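Local atomic coordinates of immunity 23 family protein (Burkholderia dolosa AU0158, PDB entry 5FFP), a protein that probably acts as the CdiI immunity protein (antitoxin) of a contact-dependent growth inhibition system, protecting the cell from its cognate CDI toxin. Residues 45-50 with 101-106; 38-43 with 106-111; 7-12 with 145-150; 121-126 with 135-140; 80-85 with 93-98. All coordinates share one frame; numbering follows the deposited sequence.

Contact 1: residues 45-50 with 101-106; sequences LGVDLS and SAESLS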
# COMPACT_ATOMS: atom_id res chain seq x y z
N LEU A 45 1.34 -0.17 -25.50
CA LEU A 45 2.25 0.94 -25.33
C LEU A 45 1.54 2.21 -24.94
O LEU A 45 2.09 3.01 -24.19
CB LEU A 45 3.09 1.17 -26.58
CG LEU A 45 3.76 -0.04 -27.21
CD1 LEU A 45 4.47 0.42 -28.45
CD2 LEU A 45 4.74 -0.72 -26.27
N GLY A 46 0.32 2.42 -25.42
CA GLY A 46 -0.45 3.59 -24.94
C GLY A 46 -0.63 3.65 -23.42
O GLY A 46 -0.50 4.71 -22.79
N VAL A 47 -0.92 2.49 -22.84
CA VAL A 47 -1.15 2.37 -21.42
C VAL A 47 0.16 2.46 -20.67
O VAL A 47 0.25 3.14 -19.69
CB VAL A 47 -1.86 1.02 -21.07
CG1 VAL A 47 -2.06 0.90 -19.57
CG2 VAL A 47 -3.20 0.91 -21.77
N ASP A 48 1.17 1.71 -21.09
CA ASP A 48 2.50 1.88 -20.51
C ASP A 48 3.00 3.35 -20.58
O ASP A 48 3.55 3.88 -19.59
CB ASP A 48 3.50 0.98 -21.21
CG ASP A 48 3.63 -0.39 -20.56
OD1 ASP A 48 3.21 -0.59 -19.39
OD2 ASP A 48 4.25 -1.28 -21.22
N LEU A 49 2.84 4.01 -21.73
CA LEU A 49 3.42 5.35 -21.88
C LEU A 49 2.68 6.36 -21.02
O LEU A 49 3.30 7.15 -20.33
CB LEU A 49 3.50 5.81 -23.35
CG LEU A 49 4.78 5.48 -24.16
CD1 LEU A 49 5.46 4.17 -23.84
CD2 LEU A 49 4.49 5.54 -25.66
N SER A 50 1.35 6.31 -21.02
CA SER A 50 0.61 7.23 -20.19
C SER A 50 0.90 7.04 -18.68
O SER A 50 0.88 8.02 -17.91
CB SER A 50 -0.87 7.14 -20.46
OG SER A 50 -1.35 5.96 -19.91
N SER A 101 9.31 1.16 -12.92
CA SER A 101 8.96 0.17 -13.94
C SER A 101 7.69 0.57 -14.68
O SER A 101 6.71 0.94 -14.06
CB SER A 101 8.68 -1.21 -13.34
OG SER A 101 9.62 -1.59 -12.37
N ALA A 102 7.72 0.48 -16.00
CA ALA A 102 6.51 0.39 -16.79
C ALA A 102 5.68 -0.75 -16.22
O ALA A 102 6.23 -1.63 -15.57
CB ALA A 102 6.87 0.12 -18.23
N GLU A 103 4.36 -0.70 -16.46
CA GLU A 103 3.41 -1.71 -15.95
C GLU A 103 3.67 -3.09 -16.54
O GLU A 103 3.54 -4.09 -15.84
CB GLU A 103 1.93 -1.35 -16.26
CG GLU A 103 1.31 -0.28 -15.36
CD GLU A 103 -0.20 -0.03 -15.63
OE1 GLU A 103 -0.67 1.13 -15.43
OE2 GLU A 103 -0.92 -0.98 -16.03
N SER A 104 4.00 -3.16 -17.82
CA SER A 104 4.28 -4.46 -18.42
C SER A 104 5.45 -5.10 -17.67
O SER A 104 5.42 -6.29 -17.42
CB SER A 104 4.53 -4.35 -19.93
OG SER A 104 5.42 -3.30 -20.25
N LEU A 105 6.44 -4.29 -17.29
CA LEU A 105 7.63 -4.81 -16.60
C LEU A 105 7.32 -5.23 -15.16
O LEU A 105 7.63 -6.35 -14.78
CB LEU A 105 8.79 -3.82 -16.64
CG LEU A 105 9.34 -3.49 -18.03
CD1 LEU A 105 10.30 -2.31 -17.92
CD2 LEU A 105 10.03 -4.69 -18.66
N SER A 106 6.70 -4.36 -14.38
CA SER A 106 6.15 -4.74 -13.06
C SER A 106 5.32 -6.00 -13.06
O SER A 106 5.40 -6.82 -12.14
CB SER A 106 5.18 -3.67 -12.56
OG SER A 106 5.81 -2.43 -12.35

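Contact 2: residues 38-43 with 106-111; sequences VWSSNS and SDEGYY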
# COMPACT_ATOMS: atom_id res chain seq x y z
N VAL A 38 16.00 -5.70 -19.62
CA VAL A 38 14.83 -6.40 -19.11
C VAL A 38 13.67 -5.97 -19.99
O VAL A 38 13.51 -4.79 -20.30
CB VAL A 38 14.60 -6.14 -17.60
CG1 VAL A 38 15.79 -6.59 -16.78
CG2 VAL A 38 14.32 -4.67 -17.32
N TRP A 39 12.89 -6.93 -20.45
CA TRP A 39 11.93 -6.65 -21.49
C TRP A 39 10.67 -7.51 -21.32
O TRP A 39 10.66 -8.53 -20.57
CB TRP A 39 12.56 -6.90 -22.88
CG TRP A 39 12.94 -8.31 -23.12
CD1 TRP A 39 14.16 -8.87 -22.90
CD2 TRP A 39 12.11 -9.34 -23.65
NE1 TRP A 39 14.14 -10.19 -23.24
CE2 TRP A 39 12.89 -10.51 -23.70
CE3 TRP A 39 10.79 -9.39 -24.12
CZ2 TRP A 39 12.38 -11.73 -24.15
CZ3 TRP A 39 10.27 -10.63 -24.57
CH2 TRP A 39 11.07 -11.76 -24.58
N SER A 40 9.62 -7.10 -22.00
CA SER A 40 8.37 -7.82 -22.00
C SER A 40 7.78 -7.70 -23.37
O SER A 40 7.84 -6.64 -23.96
CB SER A 40 7.37 -7.16 -21.03
OG SER A 40 6.08 -7.59 -21.30
N SER A 41 7.21 -8.80 -23.87
CA SER A 41 6.48 -8.75 -25.09
C SER A 41 4.98 -8.73 -24.81
O SER A 41 4.21 -9.27 -25.59
CB SER A 41 6.83 -9.95 -25.94
OG SER A 41 6.45 -11.15 -25.28
N ASN A 42 4.60 -8.08 -23.72
CA ASN A 42 3.25 -8.10 -23.17
C ASN A 42 2.70 -6.70 -23.00
O ASN A 42 1.72 -6.52 -22.27
CB ASN A 42 3.21 -8.72 -21.76
CG ASN A 42 3.50 -10.20 -21.76
OD1 ASN A 42 3.28 -10.88 -22.77
ND2 ASN A 42 3.95 -10.72 -20.64
N SER A 43 3.30 -5.72 -23.66
CA SER A 43 2.94 -4.34 -23.39
C SER A 43 1.89 -3.84 -24.33
O SER A 43 1.86 -4.28 -25.47
CB SER A 43 4.17 -3.47 -23.52
OG SER A 43 3.83 -2.08 -23.68
N SER A 106 6.70 -4.36 -14.38
CA SER A 106 6.15 -4.74 -13.06
C SER A 106 5.32 -6.00 -13.06
O SER A 106 5.40 -6.82 -12.14
CB SER A 106 5.18 -3.67 -12.56
OG SER A 106 5.81 -2.43 -12.35
N ASP A 107 4.47 -6.12 -14.07
CA ASP A 107 3.51 -7.20 -14.10
C ASP A 107 4.19 -8.53 -14.35
O ASP A 107 3.69 -9.58 -13.96
CB ASP A 107 2.39 -6.90 -15.11
CG ASP A 107 1.29 -5.95 -14.51
OD1 ASP A 107 1.52 -5.37 -13.43
OD2 ASP A 107 0.20 -5.80 -15.12
N GLU A 108 5.35 -8.50 -15.00
CA GLU A 108 6.19 -9.69 -15.12
C GLU A 108 7.00 -9.94 -13.85
O GLU A 108 7.40 -11.07 -13.58
CB GLU A 108 7.15 -9.55 -16.28
CG GLU A 108 6.53 -9.86 -17.62
CD GLU A 108 7.60 -10.07 -18.65
OE1 GLU A 108 8.69 -9.49 -18.47
OE2 GLU A 108 7.34 -10.81 -19.64
N GLY A 109 7.30 -8.89 -13.10
CA GLY A 109 8.07 -9.03 -11.88
C GLY A 109 9.39 -8.31 -11.85
O GLY A 109 10.25 -8.64 -11.04
N TYR A 110 9.56 -7.34 -12.74
CA TYR A 110 10.76 -6.52 -12.72
C TYR A 110 10.40 -5.28 -11.97
O TYR A 110 9.53 -4.53 -12.37
CB TYR A 110 11.24 -6.21 -14.12
CG TYR A 110 11.75 -7.42 -14.90
CD1 TYR A 110 13.02 -7.92 -14.70
CD2 TYR A 110 10.96 -8.01 -15.90
CE1 TYR A 110 13.50 -9.01 -15.43
CE2 TYR A 110 11.43 -9.10 -16.65
CZ TYR A 110 12.69 -9.59 -16.41
OH TYR A 110 13.16 -10.68 -17.14
N TYR A 111 11.07 -5.09 -10.84
CA TYR A 111 10.84 -3.92 -10.01
C TYR A 111 12.06 -3.04 -10.13
O TYR A 111 13.18 -3.48 -9.86
CB TYR A 111 10.56 -4.35 -8.58
CG TYR A 111 9.18 -5.00 -8.48
CD1 TYR A 111 8.03 -4.22 -8.49
CD2 TYR A 111 9.03 -6.38 -8.45
CE1 TYR A 111 6.77 -4.79 -8.46
CE2 TYR A 111 7.77 -6.96 -8.41
CZ TYR A 111 6.64 -6.16 -8.41
OH TYR A 111 5.37 -6.71 -8.36

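Contact 3: residues 7-12 with 145-150; sequences HTFAIW and QSVVRD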
# COMPACT_ATOMS: atom_id res chain seq x y z
N HIS A 7 23.98 1.94 -22.70
CA HIS A 7 25.04 1.72 -21.72
C HIS A 7 24.75 2.37 -20.39
O HIS A 7 25.37 2.04 -19.40
CB HIS A 7 26.42 2.19 -22.25
CG HIS A 7 27.02 1.28 -23.29
ND1 HIS A 7 28.04 1.68 -24.13
CD2 HIS A 7 26.71 0.02 -23.66
CE1 HIS A 7 28.35 0.69 -24.95
NE2 HIS A 7 27.56 -0.33 -24.69
N THR A 8 23.84 3.33 -20.37
CA THR A 8 23.43 3.97 -19.12
C THR A 8 21.92 3.66 -18.87
O THR A 8 21.59 2.73 -18.12
CB THR A 8 23.65 5.47 -19.21
OG1 THR A 8 23.16 5.91 -20.48
CG2 THR A 8 25.16 5.84 -19.12
N PHE A 9 21.04 4.38 -19.56
CA PHE A 9 19.62 4.06 -19.54
C PHE A 9 18.94 4.34 -20.88
O PHE A 9 19.10 5.42 -21.47
CB PHE A 9 18.90 4.83 -18.42
CG PHE A 9 17.43 4.60 -18.41
CD1 PHE A 9 16.91 3.33 -18.17
CD2 PHE A 9 16.55 5.63 -18.73
CE1 PHE A 9 15.55 3.11 -18.20
CE2 PHE A 9 15.18 5.40 -18.75
CZ PHE A 9 14.69 4.15 -18.48
N ALA A 10 18.17 3.38 -21.35
CA ALA A 10 17.38 3.58 -22.55
C ALA A 10 16.10 2.79 -22.45
O ALA A 10 16.03 1.81 -21.70
CB ALA A 10 18.15 3.16 -23.77
N ILE A 11 15.11 3.21 -23.26
CA ILE A 11 13.88 2.47 -23.44
C ILE A 11 13.80 2.09 -24.87
O ILE A 11 13.95 2.95 -25.75
CB ILE A 11 12.65 3.34 -23.10
CG1 ILE A 11 12.79 3.87 -21.66
CG2 ILE A 11 11.36 2.50 -23.18
CD1 ILE A 11 11.69 4.78 -21.24
N TRP A 12 13.53 0.82 -25.11
CA TRP A 12 13.33 0.29 -26.42
C TRP A 12 11.87 -0.18 -26.50
O TRP A 12 11.46 -1.05 -25.70
CB TRP A 12 14.26 -0.92 -26.56
CG TRP A 12 14.56 -1.35 -27.96
CD1 TRP A 12 14.28 -0.70 -29.10
CD2 TRP A 12 15.34 -2.49 -28.33
NE1 TRP A 12 14.77 -1.40 -30.18
CE2 TRP A 12 15.42 -2.50 -29.72
CE3 TRP A 12 15.92 -3.54 -27.61
CZ2 TRP A 12 16.06 -3.52 -30.42
CZ3 TRP A 12 16.54 -4.57 -28.32
CH2 TRP A 12 16.61 -4.55 -29.69
N GLN A 145 14.21 10.74 -16.33
CA GLN A 145 13.07 11.53 -16.75
C GLN A 145 13.19 11.98 -18.21
O GLN A 145 12.24 11.87 -18.98
CB GLN A 145 12.90 12.75 -15.84
CG GLN A 145 12.42 12.39 -14.44
CD GLN A 145 13.57 12.14 -13.46
OE1 GLN A 145 14.68 11.72 -13.84
NE2 GLN A 145 13.30 12.38 -12.18
N SER A 146 14.37 12.51 -18.58
CA SER A 146 14.57 13.08 -19.92
C SER A 146 14.40 12.03 -21.04
O SER A 146 13.86 12.33 -22.10
CB SER A 146 15.94 13.76 -20.00
OG SER A 146 16.94 12.83 -20.39
N VAL A 147 14.83 10.80 -20.78
CA VAL A 147 14.61 9.67 -21.69
C VAL A 147 13.12 9.33 -21.76
O VAL A 147 12.56 9.17 -22.84
CB VAL A 147 15.42 8.44 -21.22
CG1 VAL A 147 14.92 7.14 -21.85
CG2 VAL A 147 16.89 8.64 -21.53
N VAL A 148 12.46 9.25 -20.62
CA VAL A 148 11.01 9.04 -20.61
C VAL A 148 10.28 10.12 -21.39
O VAL A 148 9.42 9.84 -22.23
CB VAL A 148 10.44 8.98 -19.18
CG1 VAL A 148 8.93 8.92 -19.20
CG2 VAL A 148 11.00 7.77 -18.45
N ARG A 149 10.62 11.36 -21.12
CA ARG A 149 9.98 12.49 -21.77
C ARG A 149 10.20 12.44 -23.28
O ARG A 149 9.31 12.80 -24.06
CB ARG A 149 10.50 13.80 -21.17
CG ARG A 149 9.49 14.94 -21.24
CD ARG A 149 9.92 16.16 -20.42
NE ARG A 149 9.60 16.08 -18.99
CZ ARG A 149 10.45 15.82 -17.98
NH1 ARG A 149 9.98 15.82 -16.72
NH2 ARG A 149 11.75 15.57 -18.20
N ASP A 150 11.37 11.96 -23.69
CA ASP A 150 11.71 11.79 -25.10
C ASP A 150 10.81 10.71 -25.72
O ASP A 150 10.25 10.91 -26.80
CB ASP A 150 13.19 11.39 -25.23
CG ASP A 150 13.73 11.49 -26.65
OD1 ASP A 150 13.17 12.25 -27.49
OD2 ASP A 150 14.75 10.80 -26.92

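Contact 4: residues 121-126 with 135-140; sequences AKLIYG and GEVVLV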
# COMPACT_ATOMS: atom_id res chain seq x y z
N ALA A 121 22.13 9.75 -9.90
CA ALA A 121 20.96 8.91 -9.64
C ALA A 121 21.29 7.46 -9.88
O ALA A 121 22.23 7.14 -10.60
CB ALA A 121 19.78 9.35 -10.48
N LYS A 122 20.51 6.59 -9.28
CA LYS A 122 20.66 5.15 -9.44
C LYS A 122 19.34 4.51 -9.84
O LYS A 122 18.32 4.74 -9.20
CB LYS A 122 21.12 4.52 -8.13
CG LYS A 122 22.59 4.63 -7.90
CD LYS A 122 22.97 3.99 -6.59
CE LYS A 122 24.47 4.08 -6.41
NZ LYS A 122 24.93 3.54 -5.10
N LEU A 123 19.37 3.70 -10.89
CA LEU A 123 18.33 2.72 -11.11
C LEU A 123 18.74 1.49 -10.35
O LEU A 123 19.86 1.00 -10.50
CB LEU A 123 18.19 2.37 -12.57
CG LEU A 123 17.46 3.36 -13.44
CD1 LEU A 123 17.48 2.85 -14.87
CD2 LEU A 123 16.03 3.54 -12.95
N ILE A 124 17.83 0.99 -9.53
CA ILE A 124 18.07 -0.20 -8.74
C ILE A 124 16.97 -1.17 -9.13
O ILE A 124 15.80 -0.88 -8.96
CB ILE A 124 18.02 0.13 -7.23
CG1 ILE A 124 18.99 1.29 -6.92
CG2 ILE A 124 18.29 -1.11 -6.37
CD1 ILE A 124 19.24 1.56 -5.45
N TYR A 125 17.36 -2.33 -9.62
CA TYR A 125 16.45 -3.26 -10.24
C TYR A 125 16.74 -4.67 -9.77
O TYR A 125 17.86 -5.00 -9.35
CB TYR A 125 16.62 -3.22 -11.76
CG TYR A 125 18.04 -3.58 -12.21
CD1 TYR A 125 18.39 -4.91 -12.43
CD2 TYR A 125 19.01 -2.60 -12.41
CE1 TYR A 125 19.66 -5.25 -12.81
CE2 TYR A 125 20.29 -2.94 -12.81
CZ TYR A 125 20.62 -4.27 -12.99
OH TYR A 125 21.87 -4.66 -13.39
N GLY A 126 15.71 -5.50 -9.84
CA GLY A 126 15.84 -6.93 -9.60
C GLY A 126 14.55 -7.60 -10.04
O GLY A 126 13.62 -6.94 -10.51
N GLY A 135 20.66 -5.41 -8.89
CA GLY A 135 21.76 -4.66 -9.49
C GLY A 135 21.39 -3.21 -9.63
O GLY A 135 20.28 -2.83 -9.31
N GLU A 136 22.31 -2.38 -10.10
CA GLU A 136 22.03 -0.97 -10.29
C GLU A 136 23.00 -0.38 -11.25
O GLU A 136 24.07 -0.95 -11.48
CB GLU A 136 22.15 -0.20 -8.96
CG GLU A 136 23.57 -0.08 -8.41
CD GLU A 136 23.63 0.30 -6.92
OE1 GLU A 136 22.92 -0.32 -6.10
OE2 GLU A 136 24.42 1.22 -6.57
N VAL A 137 22.62 0.78 -11.78
CA VAL A 137 23.49 1.55 -12.64
C VAL A 137 23.39 3.02 -12.26
O VAL A 137 22.30 3.51 -11.98
CB VAL A 137 23.12 1.36 -14.13
CG1 VAL A 137 21.62 1.56 -14.37
CG2 VAL A 137 23.94 2.31 -15.01
N VAL A 138 24.54 3.70 -12.26
CA VAL A 138 24.63 5.10 -11.92
C VAL A 138 24.30 5.95 -13.14
O VAL A 138 24.92 5.82 -14.20
CB VAL A 138 26.06 5.49 -11.43
CG1 VAL A 138 26.15 7.00 -11.15
CG2 VAL A 138 26.45 4.70 -10.19
N LEU A 139 23.36 6.86 -12.96
CA LEU A 139 23.00 7.80 -14.00
C LEU A 139 23.31 9.19 -13.53
O LEU A 139 23.64 9.43 -12.37
CB LEU A 139 21.49 7.73 -14.27
CG LEU A 139 20.96 6.58 -15.13
CD1 LEU A 139 21.40 5.19 -14.73
CD2 LEU A 139 19.45 6.66 -15.14
N VAL A 140 23.17 10.13 -14.43
CA VAL A 140 23.16 11.52 -14.07
C VAL A 140 21.73 11.82 -13.61
O VAL A 140 20.78 11.17 -14.05
CB VAL A 140 23.64 12.36 -15.28
CG1 VAL A 140 23.49 13.86 -15.04
CG2 VAL A 140 25.10 12.01 -15.59

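Contact 5: residues 80-85 with 93-98; sequences CNRAFP and SNDFTH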
# COMPACT_ATOMS: atom_id res chain seq x y z
N CYS A 80 11.40 -2.84 -1.86
CA CYS A 80 10.35 -3.84 -1.93
C CYS A 80 9.59 -3.95 -0.60
O CYS A 80 8.41 -4.28 -0.58
CB CYS A 80 10.94 -5.20 -2.33
SG CYS A 80 11.61 -5.23 -4.01
N ASN A 81 10.27 -3.69 0.51
CA ASN A 81 9.61 -3.53 1.81
C ASN A 81 8.64 -2.37 1.82
O ASN A 81 7.55 -2.50 2.34
CB ASN A 81 10.61 -3.32 2.94
CG ASN A 81 10.81 -4.56 3.76
OD1 ASN A 81 10.35 -4.64 4.90
ND2 ASN A 81 11.48 -5.56 3.18
N ARG A 82 9.06 -1.24 1.27
CA ARG A 82 8.23 -0.04 1.28
C ARG A 82 7.01 -0.19 0.39
O ARG A 82 5.93 0.29 0.73
CB ARG A 82 9.03 1.18 0.84
CG ARG A 82 10.01 1.67 1.88
CD ARG A 82 10.75 2.93 1.42
NE ARG A 82 11.94 3.17 2.24
CZ ARG A 82 12.75 4.21 2.13
NH1 ARG A 82 12.52 5.16 1.24
NH2 ARG A 82 13.80 4.29 2.93
N ALA A 83 7.22 -0.86 -0.74
CA ALA A 83 6.21 -1.03 -1.74
C ALA A 83 5.18 -2.07 -1.34
O ALA A 83 4.00 -1.97 -1.70
CB ALA A 83 6.87 -1.43 -3.05
N PHE A 84 5.64 -3.09 -0.63
CA PHE A 84 4.79 -4.22 -0.25
C PHE A 84 4.96 -4.53 1.23
O PHE A 84 5.48 -5.59 1.61
CB PHE A 84 5.14 -5.43 -1.10
CG PHE A 84 5.02 -5.18 -2.56
CD1 PHE A 84 3.79 -5.26 -3.19
CD2 PHE A 84 6.14 -4.81 -3.29
CE1 PHE A 84 3.68 -5.00 -4.54
CE2 PHE A 84 6.04 -4.56 -4.64
CZ PHE A 84 4.81 -4.65 -5.27
N PRO A 85 4.49 -3.60 2.08
CA PRO A 85 4.66 -3.81 3.51
C PRO A 85 3.83 -5.01 3.95
O PRO A 85 2.77 -5.26 3.39
CB PRO A 85 4.18 -2.50 4.13
CG PRO A 85 3.27 -1.89 3.12
CD PRO A 85 3.61 -2.46 1.77
N SER A 93 0.86 2.48 5.00
CA SER A 93 0.50 2.84 3.65
C SER A 93 1.68 2.50 2.72
O SER A 93 2.82 2.87 2.99
CB SER A 93 0.11 4.32 3.55
OG SER A 93 -0.98 4.51 2.66
N ASN A 94 1.41 1.77 1.65
CA ASN A 94 2.46 1.38 0.72
C ASN A 94 3.12 2.60 0.06
O ASN A 94 2.55 3.70 0.05
CB ASN A 94 1.92 0.39 -0.35
CG ASN A 94 0.95 1.02 -1.33
OD1 ASN A 94 0.32 0.33 -2.11
ND2 ASN A 94 0.82 2.33 -1.30
N ASP A 95 4.30 2.38 -0.49
CA ASP A 95 5.13 3.47 -1.01
C ASP A 95 5.66 3.08 -2.38
O ASP A 95 6.43 2.13 -2.50
CB ASP A 95 6.26 3.74 -0.01
CG ASP A 95 7.37 4.64 -0.55
OD1 ASP A 95 7.40 4.92 -1.78
OD2 ASP A 95 8.23 5.05 0.25
N PHE A 96 5.21 3.79 -3.41
CA PHE A 96 5.68 3.59 -4.79
C PHE A 96 6.47 4.79 -5.31
O PHE A 96 6.61 4.98 -6.51
CB PHE A 96 4.49 3.33 -5.73
CG PHE A 96 3.79 2.01 -5.51
CD1 PHE A 96 4.35 0.99 -4.75
CD2 PHE A 96 2.55 1.79 -6.12
CE1 PHE A 96 3.68 -0.21 -4.57
CE2 PHE A 96 1.88 0.58 -5.96
CZ PHE A 96 2.45 -0.42 -5.17
N THR A 97 7.02 5.58 -4.41
CA THR A 97 7.68 6.82 -4.78
C THR A 97 8.83 6.56 -5.75
O THR A 97 8.99 7.26 -6.74
CB THR A 97 8.25 7.47 -3.52
OG1 THR A 97 7.30 7.34 -2.46
CG2 THR A 97 8.53 8.94 -3.74
N HIS A 98 9.60 5.52 -5.45
CA HIS A 98 10.82 5.23 -6.16
C HIS A 98 10.64 4.26 -7.33
O HIS A 98 11.53 4.12 -8.16
CB HIS A 98 11.84 4.69 -5.17
CG HIS A 98 12.33 5.72 -4.22
ND1 HIS A 98 13.28 6.65 -4.57
CD2 HIS A 98 11.97 6.00 -2.95
CE1 HIS A 98 13.50 7.45 -3.55
NE2 HIS A 98 12.71 7.08 -2.55

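Contact 1: residues 45-50 with 101-106
Ala102 leads into helix 103-108 as its N-cap residue. Its methyl group points at helix 45-50, and CB lies 3.9 Å from Asp48 OD1. Its other neighbours include Leu29 of strand 26-33 and Leu52. Glu103 follows on the first turn. Its CG stands beside its own backbone N, chi1 -77°, and the chain runs out extended from there. CB passes 3.5 Å from Asp48 OD1. The tip reaches Val47 obliquely, with OE2 4.2 Å from Val47 CG1. Glu103 OE2 and Asp48 OD1 are like charges 5.3 Å apart, which may cost a little energy. The motif is a carboxylate of one helix set against the N-terminal turn of another. Helix 45-52 supplies the acid, and the start of helix 103-108 would favour its negative charge. Ser104 carries the main grip, and both bonds use the syn lone pairs of Asp48. Ser104 N donates to Asp48 OD1 over 3.1 Å, at 153°. Ser104 OG donates to Asp48 OD2 over a short 2.5 Å. The chi1 of 47° places this hydroxyl in the crowded position between its own N and carbonyl carbon, on the same side as the N-H. One residue thus binds both oxygens of the buried carboxylate. Asp48 OD2 has a further hydrogen bond with Ser43 OG, at the end of strand 36-44.

Contact 2: residues 38-43 with 106-111
Ser40 OG is the best-held polar atom here, gripped by one bond within the segments. It accepts the backbone N of Asn42 over 2.9 Å, at a bent 134°. This is an ST turn, and it sits where strand 36-44 turns a corner at Ser41. OG lies anti to its own backbone N, chi1 163°, which puts it next to the chain that follows. In segment 106-111, helix 103-108 ends in a Schellman motif. Gly109, with positive phi, is its C-prime residue, and Tyr110 N returns to Leu105 O. Strand 110-117 starts straight after. Glu108 extends from the last turn toward the edge strand 36-44. Its OE1 comes within 3.0 Å of Trp39 O, but both are acceptors and no hydrogen bond forms. Such crowding would tend to disfavour a charge on Glu108. Ser40 CB packs 3.7 Å from the same OE1, which also lies at the edge of the Tyr110 ring, in its plane. Tyr110 meets Val38 by a CH-pi contact, the two side chains running alongside each other, head to tail. Val38 CB stands over the ring face, 3.9 Å from the centroid and 17° off the normal. Val38 CG1 closes on Tyr110 CE1 at 3.6 Å.

Contact 3: residues 7-12 with 145-150
Strand 9-12 and helix 145-150 run nearly the same way, 21° apart, with their axes 8.6 Å from each other at closest approach. The strand alternates. Phe9 and Ile11 point at the helix, while the CB of Ala10 points away from it. Val147 meets them from the helix side, with CG1 anti to its backbone N, chi1 163°. That branch does most of the touching. Val147 CG1 lies 3.6 Å from Phe9 CE2, reaching the ring obliquely. Val147 CG1 also lies 3.9 Å from Ile11 CG1. The other branch, Val147 CG2, turns to the strand backbone and stands 3.9 Å from Phe9 O. The C-terminal helix 143-154 packs in this way against one face of the antiparallel sheet of strands 2-3, 9-15, 26-33 and 36-44. No hydrogen bond joins the two segments, and every residue that touches is buried. A classic beta bulge opens the strand, where Thr8 and Phe9 both face Asn5. Phe9 has its CG anti to the backbone N, chi1 176°. Its ring also stacks with Phe144 and meets Tyr31 edge-to-face. Ile11 reaches further along the helix to Val148 with its chain extended. The two side chains cross obliquely, with Ile11 CD1 4.1 Å from Val148 CG2.

Contact 4: residues 121-126 with 135-140
Strands 120-127 and 135-140 form an antiparallel hairpin, in which three hydrogen-bonded pairs give six backbone bonds between the segments. They are Ala121 with Leu139, Leu123 with Val137 and Tyr125 with Gly135. Leu139 N to Ala121 O is short, 2.6 Å, and nearly straight at 172°, though the donor lies above the carbonyl plane. Gly135 N meets Tyr125 O at 2.9 Å, nearly along the C=O axis. The aromatic contact is at the same end. Tyr125 CG takes the crowded position between N and carbonyl carbon, chi1 60°. This lays the ring over Gly135, which has no side chain. Gly135 CA makes a CH-pi contact 4.0 Å from the ring centroid. The apolar contacts lie on the same face. Leu123 CB packs 4.0 Å from Val137 CG1, and Leu123 CG lies 4.2 Å from Leu139 CD2. Phe9 of strand 9-15 touches both leucines. The charged pair is on the other face. Extended Lys122 crosses Glu136 obliquely in a salt bridge, with a weak NZ to OE2 bond whose atom positions are less sure. Lys122 also makes a cation-pi contact with Phe68. One face is thus apolar and aromatic. The other is mixed, the charged pair beside Ile124 and Val138, with the backbone holding the register.

Contact 5: residues 80-85 with 93-98
An Asx turn shapes the loop segment 93-98 where it passes the C-terminal end of helix 72-83. Asp95 OD1 accepts Thr97 N over 2.7 Å and also Thr97 OG1 over 2.5 Å. Two bonds thus fix the carboxylate. The Thr97 N comes in nearly along the C-O axis, and the hydroxyl comes from above the carboxylate plane. Arg82 of the helix runs alongside Asp95, the two side chains heading out together. Its CB packs against Asp95 CB at 3.9 Å. CG beyond it stands beside the arginine's own backbone N, chi1 -74°, and skirts Asp95 OD2. CD comes closer, 3.5 Å from Asp95 OD2. The chain stays extended to NE, which makes a salt bridge with Glu78. At the tip, NH1 is 4.4 Å from Asp95 OD2, too far for a salt bridge, though the opposite charges should still attract. NH1 also approaches His98 NE2 obliquely. His98 ND1 is held by Leu114 O. The backbone makes its own link. Asp95 N donates to Arg82 O over 2.9 Å, bent to 132°, from above the carbonyl plane. Asn94 CB rests against both Ala83 O and Pro85 CD. Its OD1 bonds to Asn94 N of the second subunit, so this loop also takes part in the dimer contact. Ala83 CB lies at the edge of the Phe96 ring, in its plane and 3.7 Å from CE1.

Contacts 1 and 3 are buried, while contacts 2, 4 and 5 are partly open. Contact 3 is purely apolar, yet contact 1 buries a carboxylate among serine hydroxyls and a backbone N-H. Contacts 1 and 2 share helix 103-108 and touch through Asp48 and Ser43. Contacts 2 and 3 use the same four-stranded sheet. Contacts 2 and 4 meet in the three-stranded sheet, where Tyr111 pairs with Gly126. Phe9 carries the core of contact 3 onto the leucines of contact 4. Contact 5 lies farthest out, its centre about 14 Å from the centre of the chain. Phe84 links it to Tyr111, and both contacts 2 and 5 reach the second subunit.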